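Long-range contacts in putative mandelate racemase (Salmonella typhimurium, PDB 2O56), which is of unproven function but binds magnesium and, as a member of the enolase superfamily, probably acts as a hydro-lyase (dehydratase): residues 217-228 with 243-251; 171-180 with 198-208. All coordinates share one frame; numbering follows the deposited sequence.

Contact 1: 217-228 with 243-251; sequences DIIAEMHAFTDT and IFYYEEPVM. With MG (magnesium ion), chain I.
Ile-219 packs against Tyr-245 and Phe-244 where two parallel chain segments run side by side. Its CG1 sits over the centre of the Tyr-245 ring, a CH-pi contact with CG1 4.0 Å from the ring centroid. CD1 continues to the phenol end and lies 3.5 Å from Tyr-245 CZ. The same CG1 meets Phe-244 at the ring edge, so one isoleucine branch serves both aromatics. Phe-244 CG is anti to the backbone N (chi1 -163°), which turns the ring against Asp-217. The Asp-217 carboxylate stacks on one face of this ring, offset toward the rim, with the planes 21° apart. Arg-131 forms a salt bridge with that carboxylate.

Backbone bonds join the strands, among them Glu-247 N to Ala-220 O at 2.8 Å. Ala-220 and Tyr-246 pair on one face of the sheet, and Glu-221 and Glu-247 on the other. The two glutamates hold one magnesium ion, through Glu-221 OE1 at 2.3 Å and Glu-247 OE2 at 2.2 Å. Glu-273 and two waters also bind it. The carboxylate planes are 60° apart, and the metal probably offsets the repulsion between them. Farther on, Ala-224 N bonds to Glu-248 O at 2.9 Å, and Thr-226 OG1 donates to Pro-249 O at 2.7 Å.

This is a beta-alpha-beta unit of the C-terminal barrel domain. Helix 228-238 connects the strands and covers Ala-220, Met-222 and Tyr-246. Helix 195-212 packs on Ile-218, and strands 170-173 and 269-271 flank the pair in the sheet.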
loop_
_atom_site.group_PDB
_atom_site.type_symbol
_atom_site.label_atom_id
_atom_site.label_comp_id
_atom_site.label_asym_id
_atom_site.label_seq_id
_atom_site.Cartn_x
_atom_site.Cartn_y
_atom_site.Cartn_z
ATOM N N ASP A 217 -25.052 -11.221 27.365
ATOM C CA ASP A 217 -23.880 -11.144 26.485
ATOM C C ASP A 217 -22.809 -12.136 26.890
ATOM O O ASP A 217 -22.620 -12.401 28.078
ATOM C CB ASP A 217 -23.359 -9.708 26.441
ATOM C CG ASP A 217 -24.239 -8.815 25.590
ATOM O OD1 ASP A 217 -24.563 -9.224 24.451
ATOM O OD2 ASP A 217 -24.615 -7.719 26.046
ATOM N N ILE A 218 -22.131 -12.725 25.902
ATOM C CA ILE A 218 -21.079 -13.681 26.174
ATOM C C ILE A 218 -19.777 -13.209 25.497
ATOM O O ILE A 218 -19.733 -13.038 24.279
ATOM C CB ILE A 218 -21.430 -15.087 25.652
ATOM C CG1 ILE A 218 -22.696 -15.640 26.353
ATOM C CG2 ILE A 218 -20.241 -16.030 25.846
ATOM C CD1 ILE A 218 -23.168 -16.973 25.781
ATOM N N ILE A 219 -18.746 -13.007 26.306
ATOM C CA ILE A 219 -17.399 -12.732 25.803
ATOM C C ILE A 219 -16.606 -14.036 25.827
ATOM O O ILE A 219 -16.589 -14.735 26.841
ATOM C CB ILE A 219 -16.695 -11.645 26.668
ATOM C CG1 ILE A 219 -17.513 -10.357 26.648
ATOM C CG2 ILE A 219 -15.234 -11.390 26.195
ATOM C CD1 ILE A 219 -17.264 -9.451 27.842
ATOM N N ALA A 220 -15.970 -14.369 24.703
ATOM C CA ALA A 220 -15.100 -15.529 24.627
ATOM C C ALA A 220 -13.660 -15.094 24.822
ATOM O O ALA A 220 -13.149 -14.291 24.044
ATOM C CB ALA A 220 -15.263 -16.185 23.269
ATOM N N GLU A 221 -13.027 -15.627 25.864
ATOM C CA GLU A 221 -11.681 -15.252 26.269
ATOM C C GLU A 221 -10.744 -16.385 25.872
ATOM O O GLU A 221 -11.079 -17.553 26.040
ATOM C CB GLU A 221 -11.679 -15.005 27.781
ATOM C CG GLU A 221 -10.419 -15.292 28.515
ATOM C CD GLU A 221 -9.458 -14.114 28.492
ATOM O OE1 GLU A 221 -9.433 -13.340 29.473
ATOM O OE2 GLU A 221 -8.732 -13.954 27.489
ATOM N N MET A 222 -9.589 -16.042 25.302
ATOM C CA MET A 222 -8.667 -17.048 24.777
ATOM C C MET A 222 -7.305 -17.002 25.462
ATOM O O MET A 222 -6.514 -17.930 25.312
ATOM C CB MET A 222 -8.447 -16.863 23.273
ATOM C CG MET A 222 -9.667 -17.019 22.415
ATOM S SD MET A 222 -10.592 -18.545 22.687
ATOM C CE MET A 222 -9.642 -19.713 21.733
ATOM N N HIS A 223 -7.029 -15.901 26.159
ATOM C CA HIS A 223 -5.814 -15.716 26.964
ATOM C C HIS A 223 -4.519 -15.689 26.141
ATOM O O HIS A 223 -3.435 -15.746 26.726
ATOM C CB HIS A 223 -5.676 -16.819 28.025
ATOM C CG HIS A 223 -6.578 -16.666 29.212
ATOM N ND1 HIS A 223 -7.675 -17.482 29.423
ATOM C CD2 HIS A 223 -6.531 -15.816 30.264
ATOM C CE1 HIS A 223 -8.270 -17.131 30.547
ATOM N NE2 HIS A 223 -7.597 -16.124 31.077
ATOM N N ALA A 224 -4.640 -15.624 24.808
ATOM C CA ALA A 224 -3.524 -15.828 23.876
ATOM C C ALA A 224 -2.804 -17.157 24.070
ATOM O O ALA A 224 -1.577 -17.244 23.886
ATOM C CB ALA A 224 -2.536 -14.635 23.920
ATOM N N PHE A 225 -3.573 -18.195 24.430
ATOM C CA PHE A 225 -3.049 -19.561 24.510
ATOM C C PHE A 225 -3.096 -20.149 23.090
ATOM O O PHE A 225 -2.342 -21.060 22.733
ATOM C CB PHE A 225 -3.898 -20.436 25.477
ATOM C CG PHE A 225 -3.852 -20.003 26.952
ATOM C CD1 PHE A 225 -2.755 -19.312 27.473
ATOM C CD2 PHE A 225 -4.900 -20.325 27.812
ATOM C CE1 PHE A 225 -2.712 -18.936 28.813
ATOM C CE2 PHE A 225 -4.872 -19.957 29.159
ATOM C CZ PHE A 225 -3.765 -19.269 29.667
ATOM N N THR A 226 -4.011 -19.629 22.288
ATOM C CA THR A 226 -4.102 -19.962 20.878
ATOM C C THR A 226 -3.092 -19.127 20.067
ATOM O O THR A 226 -2.564 -18.109 20.553
ATOM C CB THR A 226 -5.516 -19.673 20.340
ATOM O OG1 THR A 226 -6.000 -18.447 20.908
ATOM C CG2 THR A 226 -6.490 -20.811 20.704
ATOM N N ASP A 227 -2.815 -19.564 18.839
ATOM C CA ASP A 227 -2.124 -18.704 17.885
ATOM C C ASP A 227 -3.099 -18.288 16.784
ATOM O O ASP A 227 -4.301 -18.556 16.885
ATOM C CB ASP A 227 -0.820 -19.357 17.371
ATOM C CG ASP A 227 -1.063 -20.525 16.397
ATOM O OD1 ASP A 227 -2.218 -20.971 16.236
ATOM O OD2 ASP A 227 -0.076 -21.018 15.795
ATOM N N THR A 228 -2.595 -17.649 15.733
ATOM C CA THR A 228 -3.448 -17.171 14.637
ATOM C C THR A 228 -4.330 -18.272 14.039
ATOM O O THR A 228 -5.532 -18.101 13.907
ATOM C CB THR A 228 -2.609 -16.513 13.525
ATOM O OG1 THR A 228 -1.832 -15.468 14.102
ATOM C CG2 THR A 228 -3.502 -15.917 12.428
ATOM N N ILE A 243 -21.461 -13.952 19.822
ATOM C CA ILE A 243 -20.383 -13.552 20.756
ATOM C C ILE A 243 -20.170 -12.020 20.811
ATOM O O ILE A 243 -20.060 -11.359 19.765
ATOM C CB ILE A 243 -19.077 -14.339 20.406
ATOM C CG1 ILE A 243 -19.360 -15.840 20.459
ATOM C CG2 ILE A 243 -17.901 -14.004 21.354
ATOM C CD1 ILE A 243 -19.703 -16.349 21.892
ATOM N N PHE A 244 -20.134 -11.464 22.032
ATOM C CA PHE A 244 -20.113 -9.995 22.268
ATOM C C PHE A 244 -18.770 -9.412 21.803
ATOM O O PHE A 244 -18.720 -8.490 20.985
ATOM C CB PHE A 244 -20.256 -9.726 23.764
ATOM C CG PHE A 244 -20.643 -8.329 24.119
ATOM C CD1 PHE A 244 -21.727 -7.703 23.515
ATOM C CD2 PHE A 244 -19.951 -7.654 25.121
ATOM C CE1 PHE A 244 -22.081 -6.410 23.883
ATOM C CE2 PHE A 244 -20.308 -6.356 25.501
ATOM C CZ PHE A 244 -21.362 -5.736 24.865
ATOM N N TYR A 245 -17.692 -9.950 22.351
ATOM C CA TYR A 245 -16.407 -9.882 21.667
ATOM C C TYR A 245 -15.484 -11.043 21.981
ATOM O O TYR A 245 -15.771 -11.857 22.852
ATOM C CB TYR A 245 -15.752 -8.521 21.893
ATOM C CG TYR A 245 -15.709 -8.002 23.326
ATOM C CD1 TYR A 245 -14.684 -8.367 24.191
ATOM C CD2 TYR A 245 -16.663 -7.087 23.789
ATOM C CE1 TYR A 245 -14.621 -7.865 25.481
ATOM C CE2 TYR A 245 -16.600 -6.579 25.085
ATOM C CZ TYR A 245 -15.587 -6.982 25.921
ATOM O OH TYR A 245 -15.508 -6.476 27.196
ATOM N N TYR A 246 -14.372 -11.125 21.245
ATOM C CA TYR A 246 -13.496 -12.285 21.241
ATOM C C TYR A 246 -12.146 -11.769 21.742
ATOM O O TYR A 246 -11.521 -10.981 21.053
ATOM C CB TYR A 246 -13.344 -12.743 19.787
ATOM C CG TYR A 246 -12.669 -14.089 19.553
ATOM C CD1 TYR A 246 -12.729 -15.106 20.502
ATOM C CD2 TYR A 246 -11.984 -14.340 18.354
ATOM C CE1 TYR A 246 -12.128 -16.336 20.271
ATOM C CE2 TYR A 246 -11.375 -15.580 18.110
ATOM C CZ TYR A 246 -11.450 -16.566 19.071
ATOM O OH TYR A 246 -10.850 -17.775 18.844
ATOM N N GLU A 247 -11.714 -12.199 22.929
ATOM C CA GLU A 247 -10.664 -11.506 23.688
ATOM C C GLU A 247 -9.302 -12.198 23.575
ATOM O O GLU A 247 -9.179 -13.411 23.766
ATOM C CB GLU A 247 -11.056 -11.365 25.183
ATOM C CG GLU A 247 -9.937 -10.814 26.034
ATOM C CD GLU A 247 -10.340 -10.501 27.458
ATOM O OE1 GLU A 247 -11.536 -10.243 27.730
ATOM O OE2 GLU A 247 -9.441 -10.512 28.318
ATOM N N GLU A 248 -8.275 -11.413 23.264
ATOM C CA GLU A 248 -6.921 -11.930 23.107
ATOM C C GLU A 248 -6.794 -13.237 22.319
ATOM O O GLU A 248 -6.200 -14.197 22.819
ATOM C CB GLU A 248 -6.274 -12.108 24.494
ATOM C CG GLU A 248 -5.888 -10.795 25.166
ATOM C CD GLU A 248 -4.750 -10.963 26.139
ATOM O OE1 GLU A 248 -4.946 -11.681 27.130
ATOM O OE2 GLU A 248 -3.661 -10.382 25.916
ATOM N N PRO A 249 -7.317 -13.282 21.076
ATOM C CA PRO A 249 -7.187 -14.534 20.330
ATOM C C PRO A 249 -5.705 -14.888 20.081
ATOM O O PRO A 249 -5.340 -16.054 19.942
ATOM C CB PRO A 249 -7.890 -14.213 19.009
ATOM C CG PRO A 249 -7.817 -12.715 18.881
ATOM C CD PRO A 249 -7.965 -12.225 20.270
ATOM N N VAL A 250 -4.840 -13.884 20.056
ATOM C CA VAL A 250 -3.444 -14.129 19.726
ATOM C C VAL A 250 -2.625 -13.048 20.484
ATOM O O VAL A 250 -3.163 -12.004 20.850
ATOM C CB VAL A 250 -3.238 -14.061 18.175
ATOM C CG1 VAL A 250 -3.514 -12.629 17.628
ATOM C CG2 VAL A 250 -1.844 -14.493 17.790
ATOM N N MET A 251 -1.356 -13.321 20.773
ATOM C CA MET A 251 -0.496 -12.334 21.442
ATOM C C MET A 251 -0.247 -11.117 20.533
ATOM O O MET A 251 -0.411 -11.237 19.324
ATOM C CB MET A 251 0.825 -12.999 21.848
ATOM C CG MET A 251 1.726 -13.379 20.700
ATOM S SD MET A 251 3.203 -14.265 21.267
ATOM C CE MET A 251 3.970 -14.669 19.697
HETATM MG MG MG I . -8.087 -11.452 29.778
HETATM O O HOH W 1 -0.678 -15.959 20.704
HETATM O O HOH W 2 -8.776 -10.825 31.794
HETATM O O HOH W 3 -6.867 -12.609 28.054
#

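Contact 2: 171-180 with 198-208; sequences IKVDTVAMDR and LRLGYDRMAAI
Met-178 O receives two N-H groups from the guanidinium of Arg-204. The bond from Arg-204 NH1 is short, 2.7 Å to Met-178 O, while that from NH2 is weak. NH1 also donates to Thr-175 O at 2.8 Å, and NH2 to Asp-179 O at 3.1 Å. All three carbonyls lie at the guanidinium edge, near its plane. The arginine chain is extended from CG to NE, which carries the flat group from the helix to the inside of the 175-179 turn. Leu-200 CG lies over the centre of one guanidinium face. Arg-204 NE donates to Thr-151 O.

Thr-175 adds a second polar link. Its OG1 stands between the backbone N and the carbonyl carbon (chi1 62°) and donates to Gly-201 O at 2.9 Å. Met-205 N reaches the same Gly-201 O from the opposite face of the carbonyl plane, so the helix bond is kept. Gly-201 CA lies only 3.2 Å from Thr-175 O, where the turn passes close to the helix. Val-176 CG1 meets Leu-198 CD2 beside it.

Toward the strand the contact is apolar. Val-173 CG1 touches Met-205 SD and, tip to tip, Ile-208 CD1, each at 3.8 Å. Ile-171 and Ile-208 also meet end to end. The strand and helix run nearly antiparallel, at 167°, as in the beta-alpha units of a TIM barrel.

The chemistry implies that a buried arginine helps hold the turn after the strand by binding three of its main-chain carbonyls, alongside Thr-175 and the Asx turn of Asp-174. The carbonyl dipoles probably offset part of its positive charge, with no carboxylate partner across this contact.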
loop_
_atom_site.group_PDB
_atom_site.type_symbol
_atom_site.label_atom_id
_atom_site.label_comp_id
_atom_site.label_asym_id
_atom_site.label_seq_id
_atom_site.Cartn_x
_atom_site.Cartn_y
_atom_site.Cartn_z
ATOM N N ILE A 171 -21.334 -12.230 30.709
ATOM C CA ILE A 171 -20.369 -13.141 31.278
ATOM C C ILE A 171 -19.188 -13.247 30.309
ATOM O O ILE A 171 -19.343 -13.052 29.102
ATOM C CB ILE A 171 -20.990 -14.554 31.555
ATOM C CG1 ILE A 171 -21.434 -15.248 30.265
ATOM C CG2 ILE A 171 -22.203 -14.454 32.516
ATOM C CD1 ILE A 171 -20.417 -16.243 29.704
ATOM N N LYS A 172 -18.015 -13.547 30.850
ATOM C CA LYS A 172 -16.882 -13.970 30.033
ATOM C C LYS A 172 -16.326 -15.321 30.479
ATOM O O LYS A 172 -16.310 -15.640 31.668
ATOM C CB LYS A 172 -15.774 -12.930 30.088
ATOM C CG LYS A 172 -14.506 -13.337 29.319
ATOM C CD LYS A 172 -13.526 -12.184 29.303
ATOM C CE LYS A 172 -12.537 -12.254 30.439
ATOM N NZ LYS A 172 -11.708 -10.978 30.408
ATOM N N VAL A 173 -15.844 -16.095 29.516
ATOM C CA VAL A 173 -15.441 -17.455 29.786
ATOM C C VAL A 173 -14.416 -17.919 28.769
ATOM O O VAL A 173 -14.556 -17.662 27.565
ATOM C CB VAL A 173 -16.684 -18.390 29.775
ATOM C CG1 VAL A 173 -17.371 -18.383 28.408
ATOM C CG2 VAL A 173 -16.314 -19.782 30.233
ATOM N N ASP A 174 -13.371 -18.584 29.257
ATOM C CA ASP A 174 -12.463 -19.351 28.410
ATOM C C ASP A 174 -12.901 -20.808 28.460
ATOM O O ASP A 174 -12.639 -21.497 29.442
ATOM C CB ASP A 174 -11.023 -19.204 28.942
ATOM C CG ASP A 174 -9.975 -19.879 28.057
ATOM O OD1 ASP A 174 -10.310 -20.781 27.253
ATOM O OD2 ASP A 174 -8.784 -19.500 28.187
ATOM N N THR A 175 -13.547 -21.275 27.388
ATOM C CA THR A 175 -14.072 -22.637 27.341
ATOM C C THR A 175 -13.095 -23.657 26.749
ATOM O O THR A 175 -13.428 -24.838 26.675
ATOM C CB THR A 175 -15.356 -22.721 26.544
ATOM O OG1 THR A 175 -15.102 -22.321 25.191
ATOM C CG2 THR A 175 -16.451 -21.865 27.167
ATOM N N VAL A 176 -11.902 -23.210 26.331
ATOM C CA VAL A 176 -10.967 -24.093 25.615
ATOM C C VAL A 176 -9.837 -24.650 26.494
ATOM O O VAL A 176 -9.426 -25.805 26.329
ATOM C CB VAL A 176 -10.418 -23.421 24.317
ATOM C CG1 VAL A 176 -9.322 -24.245 23.675
ATOM C CG2 VAL A 176 -11.530 -23.258 23.319
ATOM N N ALA A 177 -9.352 -23.836 27.434
ATOM C CA ALA A 177 -8.063 -24.086 28.099
ATOM C C ALA A 177 -8.149 -25.066 29.288
ATOM O O ALA A 177 -7.129 -25.468 29.852
ATOM C CB ALA A 177 -7.430 -22.769 28.532
ATOM N N MET A 178 -9.362 -25.450 29.670
ATOM C CA MET A 178 -9.544 -26.558 30.607
ATOM C C MET A 178 -9.779 -27.818 29.784
ATOM O O MET A 178 -10.686 -27.843 28.948
ATOM C CB MET A 178 -10.765 -26.313 31.508
ATOM C CG MET A 178 -10.827 -27.195 32.777
ATOM S SD MET A 178 -9.770 -26.581 34.107
ATOM C CE MET A 178 -10.555 -25.024 34.524
ATOM N N ASP A 179 -8.987 -28.861 30.003
ATOM C CA ASP A 179 -9.284 -30.142 29.334
ATOM C C ASP A 179 -10.471 -30.854 29.991
ATOM O O ASP A 179 -11.110 -30.299 30.894
ATOM C CB ASP A 179 -8.050 -31.057 29.200
ATOM C CG ASP A 179 -7.566 -31.624 30.527
ATOM O OD1 ASP A 179 -8.222 -31.424 31.566
ATOM O OD2 ASP A 179 -6.500 -32.270 30.534
ATOM N N ARG A 180 -10.763 -32.078 29.560
ATOM C CA ARG A 180 -11.925 -32.778 30.095
ATOM C C ARG A 180 -11.664 -33.289 31.504
ATOM O O ARG A 180 -12.592 -33.672 32.205
ATOM C CB ARG A 180 -12.376 -33.909 29.165
ATOM C CG ARG A 180 -11.305 -34.948 28.876
ATOM C CD ARG A 180 -11.473 -35.554 27.488
ATOM N NE ARG A 180 -11.889 -36.952 27.549
ATOM C CZ ARG A 180 -11.055 -37.992 27.518
ATOM N NH1 ARG A 180 -9.742 -37.798 27.427
ATOM N NH2 ARG A 180 -11.537 -39.230 27.576
ATOM N N LEU A 198 -11.257 -28.464 20.119
ATOM C CA LEU A 198 -12.041 -27.231 20.050
ATOM C C LEU A 198 -13.546 -27.489 20.185
ATOM O O LEU A 198 -14.293 -26.597 20.556
ATOM C CB LEU A 198 -11.750 -26.481 18.747
ATOM C CG LEU A 198 -10.360 -25.842 18.671
ATOM C CD1 LEU A 198 -10.149 -25.222 17.310
ATOM C CD2 LEU A 198 -10.165 -24.792 19.786
ATOM N N ARG A 199 -13.972 -28.714 19.882
ATOM C CA ARG A 199 -15.385 -29.110 19.959
ATOM C C ARG A 199 -15.908 -29.027 21.396
ATOM O O ARG A 199 -17.046 -28.586 21.631
ATOM C CB ARG A 199 -15.536 -30.537 19.405
ATOM C CG ARG A 199 -16.911 -31.188 19.569
ATOM C CD ARG A 199 -17.925 -30.665 18.584
ATOM N NE ARG A 199 -17.375 -30.408 17.258
ATOM C CZ ARG A 199 -17.821 -29.451 16.445
ATOM N NH1 ARG A 199 -18.831 -28.672 16.822
ATOM N NH2 ARG A 199 -17.255 -29.270 15.256
ATOM N N LEU A 200 -15.063 -29.446 22.338
ATOM C CA LEU A 200 -15.301 -29.284 23.761
ATOM C C LEU A 200 -15.586 -27.827 24.152
ATOM O O LEU A 200 -16.612 -27.531 24.766
ATOM C CB LEU A 200 -14.110 -29.823 24.553
ATOM C CG LEU A 200 -14.215 -29.820 26.083
ATOM C CD1 LEU A 200 -15.458 -30.586 26.569
ATOM C CD2 LEU A 200 -12.948 -30.413 26.684
ATOM N N GLY A 201 -14.667 -26.933 23.789
ATOM C CA GLY A 201 -14.862 -25.491 23.900
ATOM C C GLY A 201 -16.171 -25.001 23.307
ATOM O O GLY A 201 -16.893 -24.251 23.959
ATOM N N TYR A 202 -16.480 -25.426 22.077
ATOM C CA TYR A 202 -17.738 -25.044 21.441
ATOM C C TYR A 202 -18.977 -25.533 22.205
ATOM O O TYR A 202 -19.967 -24.798 22.324
ATOM C CB TYR A 202 -17.825 -25.572 20.004
ATOM C CG TYR A 202 -19.190 -25.333 19.408
ATOM C CD1 TYR A 202 -19.520 -24.089 18.876
ATOM C CD2 TYR A 202 -20.173 -26.332 19.422
ATOM C CE1 TYR A 202 -20.780 -23.849 18.356
ATOM C CE2 TYR A 202 -21.430 -26.093 18.913
ATOM C CZ TYR A 202 -21.728 -24.859 18.384
ATOM O OH TYR A 202 -22.978 -24.618 17.870
ATOM N N ASP A 203 -18.932 -26.783 22.666
ATOM C CA ASP A 203 -20.074 -27.392 23.379
ATOM C C ASP A 203 -20.321 -26.707 24.722
ATOM O O ASP A 203 -21.465 -26.449 25.087
ATOM C CB ASP A 203 -19.842 -28.885 23.621
ATOM C CG ASP A 203 -19.949 -29.711 22.356
ATOM O OD1 ASP A 203 -20.563 -29.257 21.356
ATOM O OD2 ASP A 203 -19.397 -30.821 22.363
ATOM N N ARG A 204 -19.250 -26.400 25.449
ATOM C CA ARG A 204 -19.376 -25.590 26.661
ATOM C C ARG A 204 -20.008 -24.227 26.352
ATOM O O ARG A 204 -20.939 -23.784 27.030
ATOM C CB ARG A 204 -18.017 -25.396 27.343
ATOM C CG ARG A 204 -17.448 -26.643 27.996
ATOM C CD ARG A 204 -15.951 -26.553 28.054
ATOM N NE ARG A 204 -15.348 -27.549 28.936
ATOM C CZ ARG A 204 -14.041 -27.720 29.092
ATOM N NH1 ARG A 204 -13.182 -26.971 28.409
ATOM N NH2 ARG A 204 -13.587 -28.648 29.924
ATOM N N MET A 205 -19.523 -23.580 25.301
ATOM C CA MET A 205 -19.995 -22.244 24.954
ATOM C C MET A 205 -21.459 -22.263 24.487
ATOM O O MET A 205 -22.236 -21.361 24.817
ATOM C CB MET A 205 -19.077 -21.615 23.903
ATOM C CG MET A 205 -19.313 -20.138 23.687
ATOM S SD MET A 205 -18.392 -19.125 24.826
ATOM C CE MET A 205 -16.711 -19.446 24.282
ATOM N N ALA A 206 -21.842 -23.303 23.746
ATOM C CA ALA A 206 -23.206 -23.388 23.223
ATOM C C ALA A 206 -24.188 -23.730 24.346
ATOM O O ALA A 206 -25.353 -23.307 24.318
ATOM C CB ALA A 206 -23.281 -24.439 22.098
ATOM N N ALA A 207 -23.706 -24.492 25.330
ATOM C CA ALA A 207 -24.435 -24.763 26.581
ATOM C C ALA A 207 -24.765 -23.481 27.346
ATOM O O ALA A 207 -25.890 -23.281 27.795
ATOM C CB ALA A 207 -23.617 -25.718 27.468
ATOM N N ILE A 208 -23.784 -22.600 27.488
ATOM C CA ILE A 208 -24.039 -21.286 28.088
ATOM C C ILE A 208 -25.118 -20.511 27.323
ATOM O O ILE A 208 -26.096 -20.065 27.927
ATOM C CB ILE A 208 -22.746 -20.434 28.236
ATOM C CG1 ILE A 208 -21.762 -21.135 29.165
ATOM C CG2 ILE A 208 -23.091 -19.045 28.772
ATOM C CD1 ILE A 208 -20.359 -20.529 29.152
#

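Both contacts are buried and belong to the same barrel domain, where strands 170-173 and 217-221 are neighbours. Helix 195-212 of contact 2 leads into strand 217-221 of contact 1. Contact 1 joins strand to strand and carries acidic ligands at the metal site. Contact 2 joins a strand and its following turn to an outer helix, with apolar side chains and an arginine bound to carbonyls. Val-173, packed on that helix, has its side chain about 11 Å from the magnesium ion, but Lys-172 reaches the metal site. Besides packing and backbone bonds, a Lys-172 to Glu-247 salt bridge and a probable Asp-174 to His-223 hydrogen bond join them. Other subunits touch contact 1 but not contact 2.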